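Sca-family protein (Rickettsia rickettsii, PDB 4LQ8) is of unsettled function but, as a rickettsial surface cell antigen whose N-terminal head domain this chain represents, probably takes part in cell adhesion. Local coordinates at residues K204-A209 with V216-Y221; M241-A246 with Y302-T307; P281-G286 with Q330-I335. All blocks are in the same frame, centred on the assembly; numbering follows the deposited sequence.

How the interactions relate
Following the chain from the N terminus, interaction 1 comes first: it zips a short hairpin, strand 206-209 against strand 215-224, and is complete before the others open. Interaction 2 then closes a long loop by pairing 241-246 with 302-307, and interaction 3 closes another by pairing 281-286 with 330-335; their segments alternate, so these two contacts cross. Both belong to one mixed sheet, joined by packing of Leu304 on Leu282. The hairpin belongs to a separate antiparallel sheet tied to them at two places: Ser219 N probably bonds to Ala246 O at the end of segment 241-246, and Thr207 N to Ile335 O at the end of segment 330-335, while Phe206 packs on Ala285.

Interaction 1. Residues K204-A209 with V216-Y221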
loop_
_atom_site.group_PDB
_atom_site.type_symbol
_atom_site.label_atom_id
_atom_site.label_comp_id
_atom_site.label_asym_id
_atom_site.label_seq_id
_atom_site.Cartn_x
_atom_site.Cartn_y
_atom_site.Cartn_z
ATOM N N LYS A 204 -15.993 -5.944 16.691
ATOM C CA LYS A 204 -15.706 -7.233 16.080
ATOM C C LYS A 204 -14.255 -7.657 16.419
ATOM O O LYS A 204 -13.382 -7.667 15.539
ATOM C CB LYS A 204 -15.996 -7.200 14.561
ATOM C CG LYS A 204 -16.092 -8.581 13.960
ATOM C CD LYS A 204 -16.475 -8.581 12.488
ATOM C CE LYS A 204 -16.184 -9.963 11.943
ATOM N NZ LYS A 204 -16.777 -10.163 10.602
ATOM N N PRO A 205 -13.946 -7.978 17.700
ATOM C CA PRO A 205 -12.551 -8.374 18.015
ATOM C C PRO A 205 -12.190 -9.697 17.323
ATOM O O PRO A 205 -13.053 -10.561 17.064
ATOM C CB PRO A 205 -12.563 -8.545 19.542
ATOM C CG PRO A 205 -14.003 -8.845 19.885
ATOM C CD PRO A 205 -14.816 -8.055 18.896
ATOM N N PHE A 206 -10.908 -9.838 17.009
ATOM C CA PHE A 206 -10.370 -11.060 16.435
ATOM C C PHE A 206 -8.904 -11.167 16.814
ATOM O O PHE A 206 -8.271 -10.154 17.126
ATOM C CB PHE A 206 -10.577 -11.112 14.902
ATOM C CG PHE A 206 -9.848 -10.062 14.109
ATOM C CD1 PHE A 206 -8.561 -10.297 13.633
ATOM C CD2 PHE A 206 -10.440 -8.829 13.845
ATOM C CE1 PHE A 206 -7.878 -9.320 12.928
ATOM C CE2 PHE A 206 -9.756 -7.851 13.125
ATOM C CZ PHE A 206 -8.493 -8.121 12.637
ATOM N N THR A 207 -8.372 -12.379 16.774
ATOM C CA THR A 207 -6.970 -12.660 17.047
ATOM C C THR A 207 -6.276 -13.150 15.775
ATOM O O THR A 207 -6.820 -13.960 15.022
ATOM C CB THR A 207 -6.831 -13.682 18.196
ATOM O OG1 THR A 207 -7.341 -13.093 19.389
ATOM C CG2 THR A 207 -5.382 -14.123 18.425
ATOM N N LEU A 208 -5.066 -12.660 15.551
ATOM C CA LEU A 208 -4.223 -13.091 14.455
ATOM C C LEU A 208 -2.893 -13.575 15.036
ATOM O O LEU A 208 -2.674 -13.491 16.250
ATOM C CB LEU A 208 -4.065 -11.999 13.364
ATOM C CG LEU A 208 -3.665 -10.596 13.777
ATOM C CD1 LEU A 208 -2.165 -10.537 14.121
ATOM C CD2 LEU A 208 -3.973 -9.597 12.661
ATOM N N ALA A 209 -2.023 -14.121 14.196
ATOM C CA ALA A 209 -0.734 -14.586 14.695
ATOM C C ALA A 209 0.387 -13.914 13.938
ATOM O O ALA A 209 0.266 -13.686 12.731
ATOM C CB ALA A 209 -0.622 -16.097 14.570
ATOM N N VAL A 216 -2.029 -12.001 18.683
ATOM C CA VAL A 216 -2.286 -10.580 18.934
ATOM C C VAL A 216 -3.781 -10.326 18.729
ATOM O O VAL A 216 -4.324 -10.648 17.658
ATOM C CB VAL A 216 -1.421 -9.653 18.007
ATOM C CG1 VAL A 216 -1.790 -8.182 18.167
ATOM C CG2 VAL A 216 0.079 -9.852 18.234
ATOM N N GLN A 217 -4.443 -9.724 19.734
ATOM C CA GLN A 217 -5.838 -9.358 19.572
ATOM C C GLN A 217 -5.941 -7.982 18.929
ATOM O O GLN A 217 -5.283 -7.043 19.383
ATOM C CB GLN A 217 -6.614 -9.372 20.891
ATOM C CG GLN A 217 -8.120 -9.150 20.608
ATOM C CD GLN A 217 -8.978 -9.218 21.825
ATOM O OE1 GLN A 217 -9.298 -8.190 22.413
ATOM N NE2 GLN A 217 -9.391 -10.419 22.205
ATOM N N ILE A 218 -6.784 -7.865 17.889
ATOM C CA ILE A 218 -7.092 -6.598 17.236
ATOM C C ILE A 218 -8.418 -6.185 17.859
ATOM O O ILE A 218 -9.437 -6.822 17.609
ATOM C CB ILE A 218 -7.185 -6.720 15.678
ATOM C CG1 ILE A 218 -5.862 -7.254 15.043
ATOM C CG2 ILE A 218 -7.653 -5.386 15.022
ATOM C CD1 ILE A 218 -4.573 -6.413 15.261
ATOM N N SER A 219 -8.404 -5.159 18.692
ATOM C CA SER A 219 -9.628 -4.711 19.356
ATOM C C SER A 219 -10.315 -3.570 18.594
ATOM O O SER A 219 -11.468 -3.276 18.855
ATOM C CB SER A 219 -9.344 -4.341 20.810
ATOM O OG SER A 219 -8.304 -3.386 20.892
ATOM N N SER A 220 -9.624 -2.961 17.616
ATOM C CA SER A 220 -10.226 -1.906 16.799
ATOM C C SER A 220 -9.422 -1.737 15.527
ATOM O O SER A 220 -8.199 -1.863 15.548
ATOM C CB SER A 220 -10.272 -0.581 17.567
ATOM O OG SER A 220 -10.967 0.420 16.849
ATOM N N TYR A 221 -10.112 -1.437 14.418
ATOM C CA TYR A 221 -9.479 -1.179 13.128
ATOM C C TYR A 221 -10.411 -0.281 12.326
ATOM O O TYR A 221 -11.557 -0.075 12.729
ATOM C CB TYR A 221 -9.139 -2.492 12.353
ATOM C CG TYR A 221 -10.347 -3.280 11.889
ATOM C CD1 TYR A 221 -10.935 -3.027 10.651
ATOM C CD2 TYR A 221 -10.901 -4.278 12.683
ATOM C CE1 TYR A 221 -12.040 -3.755 10.208
ATOM C CE2 TYR A 221 -12.006 -5.019 12.248
ATOM C CZ TYR A 221 -12.558 -4.764 11.003
ATOM O OH TYR A 221 -13.687 -5.426 10.600
HETATM O O HOH W 1 -11.195 -5.844 15.800
HETATM O O HOH W 2 -13.445 -4.569 16.436
HETATM O O HOH W 3 -9.794 -12.032 19.934
#
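Four backbone hydrogen bonds join the antiparallel strands. Ile218 N points almost straight down the C=O axis of Phe206 at 2.8 Å from its O (C=O...N angle 179°), and the return bond from Phe206 N to Ile218 O is weak. At the next hydrogen-bonded pair, Leu208 N reaches Val216 O at 3.0 Å, in the carbonyl plane, whereas Val216 N meets Leu208 O at 2.9 Å from above the carbonyl plane of Leu208. Between them Thr207 faces Gln217 as a non-hydrogen-bonded pair. The two strands form a beta hairpin, in which 206-209 is an inner strand of the antiparallel sheet, with 335-336 along its other border. Apolar contacts gather on the face of Phe206, Leu208, Val216 and Ile218. With its chi1 at 65°, Phe206 holds CG in the crowded position between N and carbonyl carbon, and its ring lies beside Ile218. A CH-pi contact results: Ile218 CB sits over one ring face, toward the rim, while Phe206 CE1 touches Ile218 CG1 at 3.6 Å. Tyr221 comes to the edge of the same ring, Phe206 CE2 meeting Tyr221 CE2 at 3.7 Å with the planes turned by 68°. The side chains of Leu208 and Ile218 cross obliquely, Leu208 CD2 lying 3.8 Å from Ile218 CG1, and Ile301 of the other sheet packs against Leu208, Val216 and Ile218. Water links complete the contact: one water joins Thr207 OG1, at 2.7 Å, to Gln217 NE2 on the opposite face, and another bridges Lys204 O and Ile218 O.

Interaction 2. Residues M241-A246 with Y302-T307; sequences MVALKA and YTLAVT
Leu244 O is held by two contacts: a hydrogen bond from Thr303 N at 2.9 Å, which arrives in the carbonyl plane, and a CA-H...O contact from Tyr302 CA at 3.1 Å. Thr303 O is gripped in the same way, by Leu244 N at 2.9 Å and by Ala243 CA, so Leu244 and Thr303 form an antiparallel hydrogen-bonded pair with a bond in each direction. The register holds for a short distance: this is where strand 236-245 borders strand 300-304 in the mixed sheet, and the chain turns a corner at Ala305 before helix 308-320. A water carries the link to the corner residue, giving a proton to Met241 O and taking one from Ala305 N. A second water does likewise between Lys245 O and Thr303 OG1, accepting from the hydroxyl at 2.7 Å. Among the side chains, the methyl of Ala243 is wedged between two neighbours, its CB lying 3.6 Å from Leu304 CD2 and 3.7 Å from Tyr302 CB. Tyr302, with CG beside its backbone N (chi1 -60°), turns the ring edge toward Leu244 O. Lys245 runs alongside this ring, pointing the same way, with Lys245 CG 3.7 Å from Tyr302 CE1. Ile295 and His297 of strand 292-297 also pack on Tyr302, while Thr303 meets Tyr221 of the hairpin strand.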
loop_
_atom_site.group_PDB
_atom_site.type_symbol
_atom_site.label_atom_id
_atom_site.label_comp_id
_atom_site.label_asym_id
_atom_site.label_seq_id
_atom_site.Cartn_x
_atom_site.Cartn_y
_atom_site.Cartn_z
ATOM N N MET A 241 -2.829 7.072 4.134
ATOM C CA MET A 241 -3.554 6.656 5.330
ATOM C C MET A 241 -2.662 5.811 6.216
ATOM O O MET A 241 -2.184 4.752 5.807
ATOM C CB MET A 241 -4.879 5.940 4.946
ATOM C CG MET A 241 -5.797 6.797 4.040
ATOM S SD MET A 241 -6.359 8.363 4.795
ATOM C CE MET A 241 -7.388 9.001 3.494
ATOM N N VAL A 242 -2.399 6.313 7.419
ATOM C CA VAL A 242 -1.495 5.662 8.363
ATOM C C VAL A 242 -2.058 4.306 8.878
ATOM O O VAL A 242 -3.276 4.126 9.039
ATOM C CB VAL A 242 -1.078 6.636 9.511
ATOM C CG1 VAL A 242 -2.222 6.859 10.520
ATOM C CG2 VAL A 242 0.196 6.157 10.214
ATOM N N ALA A 243 -1.146 3.369 9.119
ATOM C CA ALA A 243 -1.439 2.061 9.699
ATOM C C ALA A 243 -1.873 2.294 11.146
ATOM O O ALA A 243 -1.416 3.257 11.765
ATOM C CB ALA A 243 -0.176 1.213 9.679
ATOM N N LEU A 244 -2.764 1.457 11.679
ATOM C CA LEU A 244 -3.186 1.613 13.071
ATOM C C LEU A 244 -2.639 0.459 13.873
ATOM O O LEU A 244 -2.587 -0.668 13.367
ATOM C CB LEU A 244 -4.722 1.629 13.213
ATOM C CG LEU A 244 -5.479 2.844 12.684
ATOM C CD1 LEU A 244 -6.962 2.707 12.971
ATOM C CD2 LEU A 244 -4.963 4.158 13.290
ATOM N N LYS A 245 -2.322 0.708 15.150
ATOM C CA LYS A 245 -1.880 -0.331 16.080
ATOM C C LYS A 245 -3.062 -1.261 16.406
ATOM O O LYS A 245 -4.203 -0.924 16.071
ATOM C CB LYS A 245 -1.312 0.305 17.363
ATOM C CG LYS A 245 -0.081 1.187 17.107
ATOM C CD LYS A 245 0.711 1.448 18.375
ATOM C CE LYS A 245 0.180 2.587 19.186
ATOM N NZ LYS A 245 0.863 2.690 20.504
ATOM N N ALA A 246 -2.801 -2.411 17.075
ATOM C CA ALA A 246 -3.844 -3.406 17.440
ATOM C C ALA A 246 -5.032 -2.826 18.224
ATOM O O ALA A 246 -6.134 -3.360 18.115
ATOM C CB ALA A 246 -3.233 -4.578 18.208
ATOM N N TYR A 302 0.011 -4.093 12.750
ATOM C CA TYR A 302 -0.758 -2.915 12.387
ATOM C C TYR A 302 -1.778 -3.344 11.360
ATOM O O TYR A 302 -1.500 -4.251 10.577
ATOM C CB TYR A 302 0.127 -1.828 11.734
ATOM C CG TYR A 302 1.253 -1.338 12.608
ATOM C CD1 TYR A 302 1.083 -0.245 13.450
ATOM C CD2 TYR A 302 2.505 -1.934 12.562
ATOM C CE1 TYR A 302 2.121 0.214 14.260
ATOM C CE2 TYR A 302 3.540 -1.500 13.386
ATOM C CZ TYR A 302 3.353 -0.408 14.214
ATOM O OH TYR A 302 4.382 0.015 15.016
ATOM N N THR A 303 -2.937 -2.666 11.321
ATOM C CA THR A 303 -3.909 -2.911 10.266
ATOM C C THR A 303 -3.819 -1.714 9.328
ATOM O O THR A 303 -3.389 -0.633 9.749
ATOM C CB THR A 303 -5.325 -3.107 10.815
ATOM O OG1 THR A 303 -5.731 -1.917 11.506
ATOM C CG2 THR A 303 -5.440 -4.334 11.723
ATOM N N LEU A 304 -4.215 -1.904 8.066
ATOM C CA LEU A 304 -4.288 -0.816 7.103
ATOM C C LEU A 304 -5.780 -0.562 6.851
ATOM O O LEU A 304 -6.588 -1.437 7.142
ATOM C CB LEU A 304 -3.500 -1.123 5.807
ATOM C CG LEU A 304 -1.979 -1.417 5.980
ATOM C CD1 LEU A 304 -1.343 -1.654 4.652
ATOM C CD2 LEU A 304 -1.252 -0.225 6.561
ATOM N N ALA A 305 -6.149 0.624 6.317
ATOM C CA ALA A 305 -7.549 1.030 6.133
ATOM C C ALA A 305 -8.182 0.500 4.855
ATOM O O ALA A 305 -8.979 1.188 4.230
ATOM C CB ALA A 305 -7.647 2.553 6.194
ATOM N N VAL A 306 -7.816 -0.702 4.455
ATOM C CA VAL A 306 -8.308 -1.291 3.207
ATOM C C VAL A 306 -8.693 -2.763 3.419
ATOM O O VAL A 306 -7.953 -3.527 4.057
ATOM C CB VAL A 306 -7.270 -1.054 2.049
ATOM C CG1 VAL A 306 -6.002 -1.923 2.180
ATOM C CG2 VAL A 306 -7.912 -1.198 0.673
ATOM N N THR A 307 -9.855 -3.147 2.939
ATOM C CA THR A 307 -10.283 -4.541 3.077
ATOM C C THR A 307 -9.760 -5.300 1.868
ATOM O O THR A 307 -9.358 -4.681 0.892
ATOM C CB THR A 307 -11.815 -4.658 3.149
ATOM O OG1 THR A 307 -12.348 -4.163 1.925
ATOM C CG2 THR A 307 -12.434 -3.956 4.380
HETATM O O HOH W 4 -3.936 2.539 6.491
HETATM O O HOH W 5 -5.919 -2.060 14.152
#

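Interaction 3. Residues P281-G286 with Q330-I335; sequences PLKFAG and QAEDII
Strands 282-285 and 330-332 run parallel, their axes 4.5 Å apart at the closest and inclined by 37°, with Gln330 N bonding to Leu282 O, Phe284 N to Gln330 O, Glu332 N to Phe284 O and Gly286 N to Glu332 O. The straightest of the four, Glu332 N to Phe284 O at 2.8 Å, lies in the carbonyl plane; Phe284 N approaches Gln330 O from above its plane. Lys283, Gln330 and Glu332 share one face and fold together at their tips. All three set CG beside the backbone N and bend at chi2 (-65° in Lys283, 88° in Gln330), which draws their ends together. Lys283 NZ is thus gripped twice, by Gln330 OE1 at 2.8 Å in the carbonyl plane and by Glu332 OE2 at 2.8 Å, a salt bridge on the anti lone pair of the carboxylate. The negative charge should help keep the ammonium protonated, and the two acceptors together hold the ammonium in place. Pro281, which follows a cis peptide bond, rests its CB 3.6 Å from Gln330 OE1. Further along, Ile334 closes over Ala285, with its CG2 3.8 Å from Ala285 CB and its CD1 3.4 Å from Ala285 O. Ala285 is the centre of an inverse gamma turn, and the backbone angles of Gly286 beyond it suit a glycine alone. On the other face Phe284 meets the ring of Tyr311 in helix 308-320. That helix carries the chain from strand 300-304 to 329-332, past strands 292-297 and 282-285, the beta-alpha-beta crossover that brings the last strand of the mixed sheet parallel to 282-285.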
loop_
_atom_site.group_PDB
_atom_site.type_symbol
_atom_site.label_atom_id
_atom_site.label_comp_id
_atom_site.label_asym_id
_atom_site.label_seq_id
_atom_site.Cartn_x
_atom_site.Cartn_y
_atom_site.Cartn_z
ATOM N N PRO A 281 5.313 -8.047 2.527
ATOM C CA PRO A 281 4.071 -8.595 1.937
ATOM C C PRO A 281 2.853 -8.114 2.754
ATOM O O PRO A 281 2.945 -7.918 3.965
ATOM C CB PRO A 281 4.288 -10.120 2.040
ATOM C CG PRO A 281 5.120 -10.280 3.268
ATOM C CD PRO A 281 6.066 -9.095 3.254
ATOM N N LEU A 282 1.742 -7.886 2.085
ATOM C CA LEU A 282 0.508 -7.463 2.747
ATOM C C LEU A 282 -0.297 -8.710 3.191
ATOM O O LEU A 282 -0.413 -9.661 2.425
ATOM C CB LEU A 282 -0.317 -6.611 1.756
ATOM C CG LEU A 282 -1.528 -5.866 2.306
ATOM C CD1 LEU A 282 -1.122 -4.868 3.401
ATOM C CD2 LEU A 282 -2.229 -5.121 1.205
ATOM N N LYS A 283 -0.811 -8.721 4.418
ATOM C CA LYS A 283 -1.646 -9.845 4.867
ATOM C C LYS A 283 -3.105 -9.373 4.964
ATOM O O LYS A 283 -3.356 -8.181 5.096
ATOM C CB LYS A 283 -1.191 -10.411 6.243
ATOM C CG LYS A 283 0.303 -10.746 6.404
ATOM C CD LYS A 283 0.727 -11.862 5.488
ATOM C CE LYS A 283 2.023 -12.497 5.905
ATOM N NZ LYS A 283 2.276 -13.697 5.067
ATOM N N PHE A 284 -4.040 -10.319 4.974
ATOM C CA PHE A 284 -5.461 -10.073 5.167
ATOM C C PHE A 284 -5.918 -10.960 6.295
ATOM O O PHE A 284 -5.551 -12.146 6.357
ATOM C CB PHE A 284 -6.288 -10.303 3.877
ATOM C CG PHE A 284 -6.018 -9.187 2.889
ATOM C CD1 PHE A 284 -6.603 -7.934 3.051
ATOM C CD2 PHE A 284 -5.116 -9.365 1.845
ATOM C CE1 PHE A 284 -6.301 -6.881 2.175
ATOM C CE2 PHE A 284 -4.840 -8.322 0.954
ATOM C CZ PHE A 284 -5.422 -7.085 1.135
ATOM N N ALA A 285 -6.683 -10.363 7.218
ATOM C CA ALA A 285 -7.204 -11.033 8.395
ATOM C C ALA A 285 -8.463 -11.830 7.994
ATOM O O ALA A 285 -9.578 -11.378 8.200
ATOM C CB ALA A 285 -7.509 -9.995 9.475
ATOM N N GLY A 286 -8.264 -13.004 7.410
ATOM C CA GLY A 286 -9.370 -13.843 6.930
ATOM C C GLY A 286 -9.331 -13.928 5.408
ATOM O O GLY A 286 -8.452 -13.331 4.774
ATOM N N GLN A 330 -1.284 -12.030 0.962
ATOM C CA GLN A 330 -1.723 -13.372 1.341
ATOM C C GLN A 330 -2.822 -13.278 2.398
ATOM O O GLN A 330 -2.654 -12.583 3.401
ATOM C CB GLN A 330 -0.548 -14.228 1.906
ATOM C CG GLN A 330 0.712 -14.378 1.028
ATOM C CD GLN A 330 1.752 -13.281 1.227
ATOM O OE1 GLN A 330 2.216 -13.013 2.345
ATOM N NE2 GLN A 330 2.187 -12.659 0.132
ATOM N N ALA A 331 -3.919 -14.007 2.191
ATOM C CA ALA A 331 -4.980 -14.114 3.185
ATOM C C ALA A 331 -4.432 -15.050 4.272
ATOM O O ALA A 331 -3.747 -16.029 3.967
ATOM C CB ALA A 331 -6.228 -14.703 2.570
ATOM N N GLU A 332 -4.640 -14.683 5.533
ATOM C CA GLU A 332 -4.131 -15.467 6.653
ATOM C C GLU A 332 -5.262 -15.868 7.551
ATOM O O GLU A 332 -6.340 -15.286 7.486
ATOM C CB GLU A 332 -3.070 -14.670 7.448
ATOM C CG GLU A 332 -1.779 -14.387 6.698
ATOM C CD GLU A 332 -0.890 -15.571 6.345
ATOM O OE1 GLU A 332 -1.202 -16.711 6.754
ATOM O OE2 GLU A 332 0.123 -15.359 5.642
ATOM N N ASP A 333 -5.014 -16.868 8.383
ATOM C CA ASP A 333 -5.985 -17.409 9.318
ATOM C C ASP A 333 -6.195 -16.495 10.530
ATOM O O ASP A 333 -5.259 -15.844 10.998
ATOM C CB ASP A 333 -5.517 -18.789 9.781
ATOM C CG ASP A 333 -6.635 -19.719 10.152
ATOM O OD1 ASP A 333 -7.802 -19.425 9.784
ATOM O OD2 ASP A 333 -6.353 -20.760 10.784
ATOM N N ILE A 334 -7.429 -16.421 11.020
ATOM C CA ILE A 334 -7.760 -15.627 12.206
ATOM C C ILE A 334 -8.802 -16.350 13.048
ATOM O O ILE A 334 -9.455 -17.266 12.557
ATOM C CB ILE A 334 -8.186 -14.164 11.909
ATOM C CG1 ILE A 334 -9.510 -14.088 11.105
ATOM C CG2 ILE A 334 -7.063 -13.331 11.262
ATOM C CD1 ILE A 334 -10.241 -12.667 11.303
ATOM N N ILE A 335 -8.962 -15.911 14.308
ATOM C CA ILE A 335 -9.983 -16.386 15.235
ATOM C C ILE A 335 -10.884 -15.184 15.488
ATOM O O ILE A 335 -10.408 -14.163 15.976
ATOM C CB ILE A 335 -9.383 -16.921 16.546
ATOM C CG1 ILE A 335 -8.205 -17.901 16.267
ATOM C CG2 ILE A 335 -10.482 -17.553 17.414
ATOM C CD1 ILE A 335 -7.301 -18.276 17.515
#